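PDB 3JW4: transcriptional regulator, MarR/EmrR family from Clostridium acetobutylicum, which probably binds DNA as a transcription factor of the MarR family, regulating gene expression through a winged helix-turn-helix fold. Local coordinates for residues 85-90 against 99-104. Numbering follows the deposited sequence.
Sequences GYIERR and KNIYVL
Strands 87-90 and 100-103 pair antiparallel as the beta hairpin, or wing, of the winged helix-turn-helix fold, with Glu88 and Tyr102 exchanging two backbone hydrogen bonds, Arg90 and Asn100 two more, and Leu104 N reaching Tyr86 O just before helix 105-126. A two-stranded sheet of this kind can separate a greasy face from a polar one, and here Ile87, Ile101 and Val103 lie on the first. Ile87 and Ile101 run side by side, CD1 of Ile87 being 4.1 Å from CG2 of Ile101, and this face packs on helices 41-53 and 74-83. Arg89 shares it, but its guanidinium turns to a salt bridge with Glu82, while its CB meets CB and CD of Lys99. Leu104, at the N-cap of helix 105-126, crosses Glu88 at about a right angle: its CD1 sits 3.4 Å from Gly85 O, and its CD2 lies against the Glu88 carboxylate. On the other face Arg90, extended from CG to NE, crosses Tyr102 and lays its guanidinium flat over the ring, offset toward CG, planes 8° apart, in a cation-pi stack with CZ 3.8 Å from the ring centroid. A salt bridge from Arg90 NE meets Glu88 OE2 at 2.6 Å, on its anti side and tilted 32° from the carboxylate plane. One water, accepting from Arg90 NH2, donates to both Glu88 OE2 and Val103 O, the latter at 2.8 Å.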
loop_
_atom_site.group_PDB
_atom_site.type_symbol
_atom_site.label_atom_id
_atom_site.label_comp_id
_atom_site.label_asym_id
_atom_site.label_seq_id
_atom_site.Cartn_x
_atom_site.Cartn_y
_atom_site.Cartn_z
ATOM N N GLY B 85 2.123 7.642 27.805
ATOM C CA GLY B 85 0.992 7.704 28.711
ATOM C C GLY B 85 -0.339 7.430 28.030
ATOM O O GLY B 85 -1.371 7.821 28.548
ATOM N N TYR B 86 -0.323 6.762 26.873
ATOM C CA TYR B 86 -1.541 6.525 26.090
ATOM C C TYR B 86 -2.187 5.183 26.404
ATOM O O TYR B 86 -3.372 5.031 26.221
ATOM C CB TYR B 86 -1.259 6.571 24.594
ATOM C CG TYR B 86 -0.764 7.897 24.051
ATOM C CD1 TYR B 86 -1.398 9.077 24.351
ATOM C CD2 TYR B 86 0.303 7.940 23.162
ATOM C CE1 TYR B 86 -0.950 10.305 23.810
ATOM C CE2 TYR B 86 0.757 9.161 22.593
ATOM C CZ TYR B 86 0.128 10.325 22.932
ATOM O OH TYR B 86 0.537 11.495 22.385
ATOM N N ILE B 87 -1.391 4.201 26.799
ATOM C CA ILE B 87 -1.886 2.873 27.133
ATOM C C ILE B 87 -1.195 2.396 28.392
ATOM O O ILE B 87 -0.138 2.930 28.766
ATOM C CB ILE B 87 -1.656 1.851 26.012
ATOM C CG1 ILE B 87 -0.162 1.599 25.778
ATOM C CG2 ILE B 87 -2.350 2.291 24.656
ATOM C CD1 ILE B 87 0.137 0.466 24.787
ATOM N N GLU B 88 -1.800 1.411 29.048
ATOM C CA GLU B 88 -1.232 0.768 30.234
ATOM C C GLU B 88 -1.504 -0.728 30.145
ATOM O O GLU B 88 -2.363 -1.173 29.380
ATOM C CB GLU B 88 -1.837 1.306 31.530
ATOM C CG GLU B 88 -3.328 1.089 31.631
ATOM C CD GLU B 88 -3.939 1.345 33.018
ATOM O OE1 GLU B 88 -3.215 1.768 33.955
ATOM O OE2 GLU B 88 -5.170 1.109 33.149
ATOM N N ARG B 89 -0.772 -1.477 30.939
ATOM C CA ARG B 89 -0.957 -2.904 31.052
ATOM C C ARG B 89 -1.456 -3.151 32.450
ATOM O O ARG B 89 -0.834 -2.735 33.402
ATOM C CB ARG B 89 0.350 -3.627 30.796
ATOM C CG ARG B 89 0.853 -3.432 29.352
ATOM C CD ARG B 89 2.352 -3.739 29.230
ATOM N NE ARG B 89 2.674 -4.287 27.904
ATOM C CZ ARG B 89 3.485 -3.735 26.995
ATOM N NH1 ARG B 89 4.110 -2.583 27.217
ATOM N NH2 ARG B 89 3.684 -4.359 25.833
ATOM N N ARG B 90 -2.612 -3.782 32.561
ATOM C CA ARG B 90 -3.239 -4.044 33.845
ATOM C C ARG B 90 -3.231 -5.523 34.127
ATOM O O ARG B 90 -3.552 -6.328 33.247
ATOM C CB ARG B 90 -4.700 -3.604 33.839
ATOM C CG ARG B 90 -4.954 -2.119 33.709
ATOM C CD ARG B 90 -6.441 -1.867 33.955
ATOM N NE ARG B 90 -6.984 -0.714 33.233
ATOM C CZ ARG B 90 -8.291 -0.523 33.026
ATOM N NH1 ARG B 90 -9.184 -1.407 33.472
ATOM N NH2 ARG B 90 -8.728 0.549 32.380
ATOM N N LYS B 99 -0.821 -9.925 31.368
ATOM C CA LYS B 99 -1.434 -8.606 31.521
ATOM C C LYS B 99 -2.280 -8.202 30.312
ATOM O O LYS B 99 -1.958 -8.553 29.182
ATOM C CB LYS B 99 -0.361 -7.551 31.751
ATOM C CG LYS B 99 0.255 -7.616 33.135
ATOM C CD LYS B 99 1.404 -6.632 33.223
ATOM C CE LYS B 99 2.019 -6.596 34.601
ATOM N NZ LYS B 99 3.114 -5.603 34.623
ATOM N N ASN B 100 -3.354 -7.455 30.563
ATOM C CA ASN B 100 -4.247 -6.965 29.501
ATOM C C ASN B 100 -3.882 -5.513 29.201
ATOM O O ASN B 100 -3.553 -4.748 30.117
ATOM C CB ASN B 100 -5.718 -7.023 29.938
ATOM C CG ASN B 100 -6.326 -8.449 29.921
ATOM O OD1 ASN B 100 -7.170 -8.731 30.723
ATOM N ND2 ASN B 100 -5.914 -9.305 28.999
ATOM N N ILE B 101 -4.018 -5.117 27.942
ATOM C CA ILE B 101 -3.646 -3.792 27.496
ATOM C C ILE B 101 -4.923 -2.918 27.425
ATOM O O ILE B 101 -5.969 -3.354 26.873
ATOM C CB ILE B 101 -2.914 -3.880 26.121
ATOM C CG1 ILE B 101 -1.678 -4.801 26.237
ATOM C CG2 ILE B 101 -2.544 -2.503 25.613
ATOM C CD1 ILE B 101 -1.109 -5.239 24.924
ATOM N N TYR B 102 -4.868 -1.739 28.038
ATOM C CA TYR B 102 -5.975 -0.795 28.000
ATOM C C TYR B 102 -5.503 0.576 27.561
ATOM O O TYR B 102 -4.364 0.914 27.751
ATOM C CB TYR B 102 -6.610 -0.666 29.372
ATOM C CG TYR B 102 -7.283 -1.922 29.837
ATOM C CD1 TYR B 102 -6.552 -2.920 30.464
ATOM C CD2 TYR B 102 -8.636 -2.119 29.649
ATOM C CE1 TYR B 102 -7.163 -4.079 30.910
ATOM C CE2 TYR B 102 -9.257 -3.303 30.078
ATOM C CZ TYR B 102 -8.501 -4.265 30.708
ATOM O OH TYR B 102 -9.063 -5.431 31.160
ATOM N N VAL B 103 -6.390 1.348 26.959
ATOM C CA VAL B 103 -6.114 2.730 26.654
ATOM C C VAL B 103 -6.312 3.568 27.927
ATOM O O VAL B 103 -7.176 3.322 28.752
ATOM C CB VAL B 103 -6.985 3.190 25.483
ATOM C CG1 VAL B 103 -6.716 4.574 25.120
ATOM C CG2 VAL B 103 -6.639 2.308 24.244
ATOM N N LEU B 104 -5.427 4.509 28.147
ATOM C CA LEU B 104 -5.648 5.458 29.243
ATOM C C LEU B 104 -6.467 6.648 28.697
ATOM O O LEU B 104 -6.549 6.802 27.493
ATOM C CB LEU B 104 -4.281 5.906 29.751
ATOM C CG LEU B 104 -3.520 4.903 30.602
ATOM C CD1 LEU B 104 -2.010 5.308 30.754
ATOM C CD2 LEU B 104 -4.188 4.780 31.969
HETATM O O HOH W 1 -7.152 2.386 31.408
HETATM O O HOH W 2 -9.668 -4.138 34.127
#